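Local coordinates for probable enoyl-CoA hydratase/isomerase (Pseudomonas aeruginosa PA14, PDB 5WYB) that belongs to the crotonase-like enoyl-CoA hydratase/isomerase family and probably acts as a hydro-lyase on acyl-CoA substrates, at the interface of chains A and B. Sequence-based numbering; all coordinates share one arbitrary frame. Chains: chain A/B, Probable enoyl-CoA hydratase/isomerase.

Contact 1: the interface of chains A and B. Residues chain A 103, 106, 156-159; chain B 225, 234, 237-238, 241.
The N-terminal turn of helix 157-165 of chain A, with the loop residue A:Gly156 before it and the C-terminal end of helix 88-106, meets the C-terminal end of helix 216-226, the 3-10 turn 234-237 and the start of helix 238-249 of chain B. B:Glu241 points its carboxylate at the start of helix 157-165; CG lies anti to the backbone N (chi1 -171°) and the chain runs on extended, which brings the two oxygens to two different amides. OE1 accepts from A:Gly156 N at 2.7 Å through the lone pair on the side of the other oxygen, while OE2 takes A:Thr158 N at 3.0 Å, nearly in line with its C-O bond. The positive end of the helix 157-165 dipole would probably favour the carboxylate here. The separation of OE2 from the A:Thr158 hydroxyl is too short to be sound, so that pairing is doubtful.

A:Gln159 folds at chi2 (-54°), its amide plane turned 25° from the ring of B:Trp237. Its NE2 donates to B:Leu225 O at 2.8 Å from above the carbonyl plane, which orients the amide; a weaker contact to A:Thr158 OG1 at 3.2 Å may help. The other amide atom, OE1, rests 3.7 Å from B:Trp237 CD1. B:Leu238 runs antiparallel to the A:Gln159 side chain, and its CD2 packs 3.7 Å from A:Gly156 CA. Its other methyl faces A:Glu103 and A:Arg106 of helix 88-106, both poorly ordered and of little weight. Carboxylate capping and an amide-to-carbonyl bond thus join the subunits here, probably helping to hold together the hexamer seen in the deposited assembly.

Contact 2: the interface of chains A and B. Residues chain A 168-169, 172, 187; chain B 186, 192-193.
The backbone carbonyl oxygen of B:Glu192 is the polar atom on which chain A groups converge, though each stays beyond hydrogen-bonding distance. A:Trp169 and A:Arg172, both from helix 167-174, approach it. The oxygen stands above and outside the rim of the indole, with A:Trp169 CZ2 3.6 Å from B:Glu192 O. The guanidinium nitrogen A:Arg172 NH1 stands 3.8 Å from the same oxygen, which lies at the edge of the guanidinium and in its plane. This orientation would suit a weak electrostatic attraction, but the separation does not support a direct bond.

Within chain A, the aliphatic part of A:Arg172 lies over one face of the indole: its CD sits 3.8 Å above the ring plane, offset toward the rim. The chain then bends at chi3 (126°), carrying the guanidinium past the ring toward chain B. There it passes transversely to B:Gln193, the guanidinium and amide planes 34° apart, and NH1 meets the CB methylene of that residue.

B:Glu192 also supplies the apolar side of the contact. Its side chain and that of A:Trp169 run antiparallel, with the carboxylate nearly perpendicular to the indole. The fold at chi2 (69°) turns the carboxylate back toward the start of helix 167-174, where CD packs 3.7 Å from A:Gly168 CA. One carbon earlier, CG lies 3.8 Å from A:Trp169 CD1, over the pyrrole end of the same indole face that A:Arg172 CD covers. The acidic group therefore meets the helix start through van der Waals contact; any stabilisation by the helix dipole would be long-range.

Apart from this cluster, helices 182-188 of both chains meet through A:Arg187 and B:Leu186. The arginine chain, bent at chi2 and chi3, lies athwart the leucine, and A:Arg187 NH1 ends 3.7 Å from the B:Leu186 CD1 methyl.

Contact 1: the interface of chains A and B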
ATOM      1  N   GLU A 103     -17.508 -10.917   7.421  1.00 43.68           N
ATOM      2  CA  GLU A 103     -16.925  -9.583   7.507  1.00 36.67           C
ATOM      3  C   GLU A 103     -17.726  -8.715   8.470  1.00 37.69           C
ATOM      4  O   GLU A 103     -17.152  -7.921   9.222  1.00 38.05           O
ATOM      5  CB  GLU A 103     -16.828  -8.947   6.116  1.00 52.35           C
ATOM      6  CG  GLU A 103     -15.679  -9.544   5.288  1.00 60.67           C
ATOM      7  CD  GLU A 103     -15.704  -9.181   3.805  1.00 55.50           C
ATOM      8  OE1 GLU A 103     -14.756  -9.576   3.093  1.00 60.88           O
ATOM      9  OE2 GLU A 103     -16.660  -8.517   3.345  1.00 74.33           O
ATOM     10  N   ARG A 106     -16.792  -9.792  11.839  1.00 32.74           N
ATOM     11  CA  ARG A 106     -15.465  -9.249  12.017  1.00 32.54           C
ATOM     12  C   ARG A 106     -15.501  -7.792  12.367  1.00 42.34           C
ATOM     13  O   ARG A 106     -14.700  -7.318  13.091  1.00 43.42           O
ATOM     14  CB  ARG A 106     -14.618  -9.507  10.798  1.00 32.86           C
ATOM     15  CG  ARG A 106     -13.430  -8.611  10.530  1.00 55.53           C
ATOM     16  CD  ARG A 106     -12.631  -9.234   9.397  1.00 62.95           C
ATOM     17  NE  ARG A 106     -11.678  -8.434   8.649  1.00 77.12           N
ATOM     18  CZ  ARG A 106     -10.766  -8.965   7.815  1.00 79.35           C
ATOM     19  NH1 ARG A 106     -10.673 -10.272   7.660  1.00 81.40           N
ATOM     20  NH2 ARG A 106      -9.925  -8.206   7.137  1.00 84.36           N
ATOM     21  N   GLY A 156     -12.591 -15.936   3.796  1.00 28.84           N
ATOM     22  CA  GLY A 156     -11.478 -15.248   4.410  1.00 22.43           C
ATOM     23  C   GLY A 156     -10.382 -16.143   4.924  1.00 26.85           C
ATOM     24  O   GLY A 156      -9.389 -15.629   5.453  1.00 31.81           O
ATOM     25  N   GLY A 157     -10.522 -17.462   4.768  1.00 33.12           N
ATOM     26  CA  GLY A 157      -9.560 -18.380   5.357  1.00 24.95           C
ATOM     27  C   GLY A 157      -8.166 -18.233   4.783  1.00 31.84           C
ATOM     28  O   GLY A 157      -7.173 -18.366   5.505  1.00 20.62           O
ATOM     29  N   THR A 158      -8.066 -17.939   3.483  1.00 38.08           N
ATOM     30  CA  THR A 158      -6.756 -17.820   2.856  1.00 25.11           C
ATOM     31  C   THR A 158      -5.987 -16.613   3.362  1.00 20.83           C
ATOM     32  O   THR A 158      -4.767 -16.559   3.197  1.00 22.74           O
ATOM     33  CB  THR A 158      -6.890 -17.754   1.335  1.00 24.83           C
ATOM     34  OG1 THR A 158      -7.660 -16.603   0.965  1.00 24.45           O
ATOM     35  CG2 THR A 158      -7.576 -18.997   0.810  1.00 22.53           C
ATOM     36  N   GLN A 159      -6.666 -15.662   3.984  1.00 20.72           N
ATOM     37  CA  GLN A 159      -6.021 -14.483   4.541  1.00 20.51           C
ATOM     38  C   GLN A 159      -5.977 -14.501   6.055  1.00 20.09           C
ATOM     39  O   GLN A 159      -4.966 -14.122   6.643  1.00 19.94           O
ATOM     40  CB  GLN A 159      -6.744 -13.205   4.075  1.00 24.09           C
ATOM     41  CG  GLN A 159      -6.920 -13.086   2.573  1.00 21.56           C
ATOM     42  CD  GLN A 159      -5.617 -13.227   1.839  1.00 21.66           C
ATOM     43  OE1 GLN A 159      -4.644 -12.555   2.151  1.00 21.63           O
ATOM     44  NE2 GLN A 159      -5.576 -14.132   0.880  1.00 25.43           N
TER
ATOM     45  N   LEU B 225      -2.654 -16.911  -2.965  1.00 20.08           N
ATOM     46  CA  LEU B 225      -3.562 -16.240  -2.055  1.00 21.71           C
ATOM     47  C   LEU B 225      -3.007 -16.219  -0.622  1.00 29.96           C
ATOM     48  O   LEU B 225      -3.101 -15.259   0.055  1.00 30.62           O
ATOM     49  CB  LEU B 225      -4.947 -16.861  -2.076  1.00 21.56           C
ATOM     50  CG  LEU B 225      -5.877 -16.565  -3.246  1.00 31.26           C
ATOM     51  CD1 LEU B 225      -7.219 -17.228  -3.131  1.00 34.66           C
ATOM     52  CD2 LEU B 225      -6.034 -15.079  -3.399  1.00 34.19           C
ATOM     53  N   PRO B 234      -3.922  -8.070   3.786  1.00 20.09           N
ATOM     54  CA  PRO B 234      -4.815  -9.217   3.546  1.00 19.64           C
ATOM     55  C   PRO B 234      -6.218  -8.833   3.118  1.00 19.82           C
ATOM     56  O   PRO B 234      -6.832  -9.561   2.332  1.00 19.55           O
ATOM     57  CB  PRO B 234      -4.823  -9.937   4.906  1.00 19.86           C
ATOM     58  CG  PRO B 234      -3.615  -9.462   5.602  1.00 21.50           C
ATOM     59  CD  PRO B 234      -3.389  -8.065   5.159  1.00 22.66           C
ATOM     60  N   TRP B 237      -7.308  -8.698  -0.614  1.00 20.00           N
ATOM     61  CA  TRP B 237      -7.406  -9.910  -1.417  1.00 19.51           C
ATOM     62  C   TRP B 237      -8.737 -10.623  -1.270  1.00 24.85           C
ATOM     63  O   TRP B 237      -8.995 -11.569  -2.019  1.00 22.87           O
ATOM     64  CB  TRP B 237      -6.287 -10.889  -1.046  1.00 19.08           C
ATOM     65  CG  TRP B 237      -4.937 -10.300  -1.117  1.00 19.03           C
ATOM     66  CD1 TRP B 237      -4.265  -9.678  -0.116  1.00 23.41           C
ATOM     67  CD2 TRP B 237      -4.077 -10.268  -2.258  1.00 30.36           C
ATOM     68  NE1 TRP B 237      -3.037  -9.259  -0.556  1.00 19.24           N
ATOM     69  CE2 TRP B 237      -2.898  -9.613  -1.872  1.00 29.97           C
ATOM     70  CE3 TRP B 237      -4.191 -10.729  -3.571  1.00 31.85           C
ATOM     71  CZ2 TRP B 237      -1.843  -9.406  -2.748  1.00 44.28           C
ATOM     72  CZ3 TRP B 237      -3.142 -10.523  -4.439  1.00 37.14           C
ATOM     73  CH2 TRP B 237      -1.982  -9.868  -4.025  1.00 45.82           C
ATOM     74  N   LEU B 238      -9.572 -10.209  -0.325  1.00 20.02           N
ATOM     75  CA  LEU B 238     -10.803 -10.950  -0.064  1.00 24.67           C
ATOM     76  C   LEU B 238     -11.716 -11.037  -1.278  1.00 32.79           C
ATOM     77  O   LEU B 238     -12.246 -12.132  -1.533  1.00 34.33           O
ATOM     78  CB  LEU B 238     -11.540 -10.334   1.132  1.00 20.90           C
ATOM     79  CG  LEU B 238     -10.849 -10.502   2.486  1.00 24.46           C
ATOM     80  CD1 LEU B 238     -11.662  -9.855   3.584  1.00 25.13           C
ATOM     81  CD2 LEU B 238     -10.609 -11.983   2.797  1.00 24.49           C
ATOM     82  N   GLU B 241     -10.379 -13.599  -3.454  1.00 24.63           N
ATOM     83  CA  GLU B 241     -10.512 -14.935  -2.889  1.00 27.16           C
ATOM     84  C   GLU B 241     -11.780 -15.609  -3.397  1.00 29.83           C
ATOM     85  O   GLU B 241     -11.742 -16.744  -3.888  1.00 27.84           O
ATOM     86  CB  GLU B 241     -10.507 -14.851  -1.362  1.00 31.18           C
ATOM     87  CG  GLU B 241     -10.420 -16.183  -0.638  1.00 28.79           C
ATOM     88  CD  GLU B 241     -10.689 -16.037   0.847  1.00 33.63           C
ATOM     89  OE1 GLU B 241     -11.835 -15.698   1.212  1.00 33.84           O
ATOM     90  OE2 GLU B 241      -9.752 -16.245   1.647  1.00 35.27           O
TER

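Contact 2: the interface of chains A and B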
ATOM      1  N   GLY A 168       3.792 -20.886   7.224  1.00 33.15           N
ATOM      2  CA  GLY A 168       4.128 -22.302   7.311  1.00 27.41           C
ATOM      3  C   GLY A 168       2.975 -23.154   7.806  1.00 23.28           C
ATOM      4  O   GLY A 168       2.598 -24.145   7.175  1.00 23.54           O
ATOM      5  N   TRP A 169       2.394 -22.781   8.941  1.00 22.80           N
ATOM      6  CA  TRP A 169       1.316 -23.594   9.484  1.00 22.64           C
ATOM      7  C   TRP A 169       0.037 -23.421   8.681  1.00 27.42           C
ATOM      8  O   TRP A 169      -0.761 -24.359   8.565  1.00 22.31           O
ATOM      9  CB  TRP A 169       1.089 -23.264  10.958  1.00 22.49           C
ATOM     10  CG  TRP A 169       1.841 -24.209  11.833  1.00 30.00           C
ATOM     11  CD1 TRP A 169       3.010 -23.970  12.494  1.00 30.61           C
ATOM     12  CD2 TRP A 169       1.498 -25.570  12.102  1.00 27.72           C
ATOM     13  NE1 TRP A 169       3.405 -25.095  13.172  1.00 36.42           N
ATOM     14  CE2 TRP A 169       2.491 -26.092  12.947  1.00 30.22           C
ATOM     15  CE3 TRP A 169       0.437 -26.394  11.717  1.00 26.07           C
ATOM     16  CZ2 TRP A 169       2.458 -27.401  13.412  1.00 32.14           C
ATOM     17  CZ3 TRP A 169       0.406 -27.692  12.175  1.00 25.37           C
ATOM     18  CH2 TRP A 169       1.410 -28.185  13.015  1.00 30.09           C
ATOM     19  N   ARG A 172       0.234 -25.679   5.899  1.00 32.86           N
ATOM     20  CA  ARG A 172       0.261 -27.008   6.400  1.00 26.96           C
ATOM     21  C   ARG A 172      -1.201 -27.431   6.527  1.00 31.83           C
ATOM     22  O   ARG A 172      -1.535 -28.526   6.197  1.00 29.71           O
ATOM     23  CB  ARG A 172       0.995 -27.113   7.710  1.00 30.62           C
ATOM     24  CG  ARG A 172       1.953 -28.237   7.723  1.00 28.93           C
ATOM     25  CD  ARG A 172       2.451 -28.570   9.091  1.00 35.24           C
ATOM     26  NE  ARG A 172       2.236 -29.959   9.380  1.00 31.44           N
ATOM     27  CZ  ARG A 172       2.842 -30.615  10.337  1.00 32.93           C
ATOM     28  NH1 ARG A 172       3.719 -30.016  11.090  1.00 28.28           N
ATOM     29  NH2 ARG A 172       2.567 -31.872  10.509  1.00 33.18           N
ATOM     30  N   ARG A 187      -0.326 -23.633  20.429  1.00 28.47           N
ATOM     31  CA  ARG A 187       1.106 -23.496  20.215  1.00 29.20           C
ATOM     32  C   ARG A 187       1.415 -22.577  19.043  1.00 24.66           C
ATOM     33  O   ARG A 187       2.447 -21.899  19.047  1.00 24.96           O
ATOM     34  CB  ARG A 187       1.730 -24.873  19.990  1.00 35.30           C
ATOM     35  CG  ARG A 187       3.196 -24.960  20.357  1.00 42.06           C
ATOM     36  CD  ARG A 187       3.966 -25.764  19.329  1.00 53.51           C
ATOM     37  NE  ARG A 187       3.282 -27.002  18.977  1.00 66.62           N
ATOM     38  CZ  ARG A 187       3.572 -27.729  17.905  1.00 63.11           C
ATOM     39  NH1 ARG A 187       4.533 -27.334  17.081  1.00 60.32           N
ATOM     40  NH2 ARG A 187       2.900 -28.845  17.652  1.00 65.58           N
TER
ATOM     41  N   LEU B 186      11.486 -23.991  16.435  1.00 28.63           N
ATOM     42  CA  LEU B 186      10.089 -24.392  16.552  1.00 26.59           C
ATOM     43  C   LEU B 186       9.330 -23.470  17.490  1.00 30.20           C
ATOM     44  O   LEU B 186       8.169 -23.135  17.239  1.00 32.28           O
ATOM     45  CB  LEU B 186       9.998 -25.830  17.043  1.00 25.47           C
ATOM     46  CG  LEU B 186       8.594 -26.395  17.234  1.00 29.51           C
ATOM     47  CD1 LEU B 186       7.898 -26.530  15.895  1.00 30.93           C
ATOM     48  CD2 LEU B 186       8.657 -27.731  17.937  1.00 27.17           C
ATOM     49  N   GLU B 192       8.272 -25.549  11.330  1.00 22.73           N
ATOM     50  CA  GLU B 192       6.950 -26.054  11.677  1.00 23.13           C
ATOM     51  C   GLU B 192       6.980 -27.428  12.326  1.00 29.79           C
ATOM     52  O   GLU B 192       6.030 -27.781  13.028  1.00 27.10           O
ATOM     53  CB  GLU B 192       6.046 -26.125  10.442  1.00 26.26           C
ATOM     54  CG  GLU B 192       5.645 -24.765   9.846  1.00 23.47           C
ATOM     55  CD  GLU B 192       6.811 -24.057   9.227  1.00 30.37           C
ATOM     56  OE1 GLU B 192       7.424 -24.634   8.303  1.00 21.83           O
ATOM     57  OE2 GLU B 192       7.133 -22.947   9.706  1.00 21.25           O
ATOM     58  N   GLN B 193       8.026 -28.218  12.095  1.00 24.56           N
ATOM     59  CA  GLN B 193       8.104 -29.558  12.658  1.00 25.71           C
ATOM     60  C   GLN B 193       9.555 -29.882  12.973  1.00 26.23           C
ATOM     61  O   GLN B 193      10.430 -29.683  12.126  1.00 25.99           O
ATOM     62  CB  GLN B 193       7.523 -30.603  11.699  1.00 26.20           C
ATOM     63  CG  GLN B 193       7.484 -32.002  12.292  1.00 27.54           C
ATOM     64  CD  GLN B 193       7.065 -33.072  11.303  1.00 37.05           C
ATOM     65  OE1 GLN B 193       7.016 -32.840  10.100  1.00 41.39           O
ATOM     66  NE2 GLN B 193       6.762 -34.261  11.813  1.00 43.06           N
TER

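The C-alpha centres of contact 1 and contact 2 lie about 20 Å apart in the same A-B interface, and the two patches have no residue in common. On chain A they use mainly consecutive helices, 157-165 in contact 1 and 167-174 in contact 2, with helix 88-106 adding to contact 1. Helix 182-188 serves contact 2 on both chains. Chain B presents distant sequence segments, its C-terminal helices to contact 1 and the region around helix 182-188 to contact 2. Directional hydrogen bonds occur in contact 1, whereas contact 2 relies on packing. Together they could limit pivoting of neighbouring subunits within the six-copy assembly.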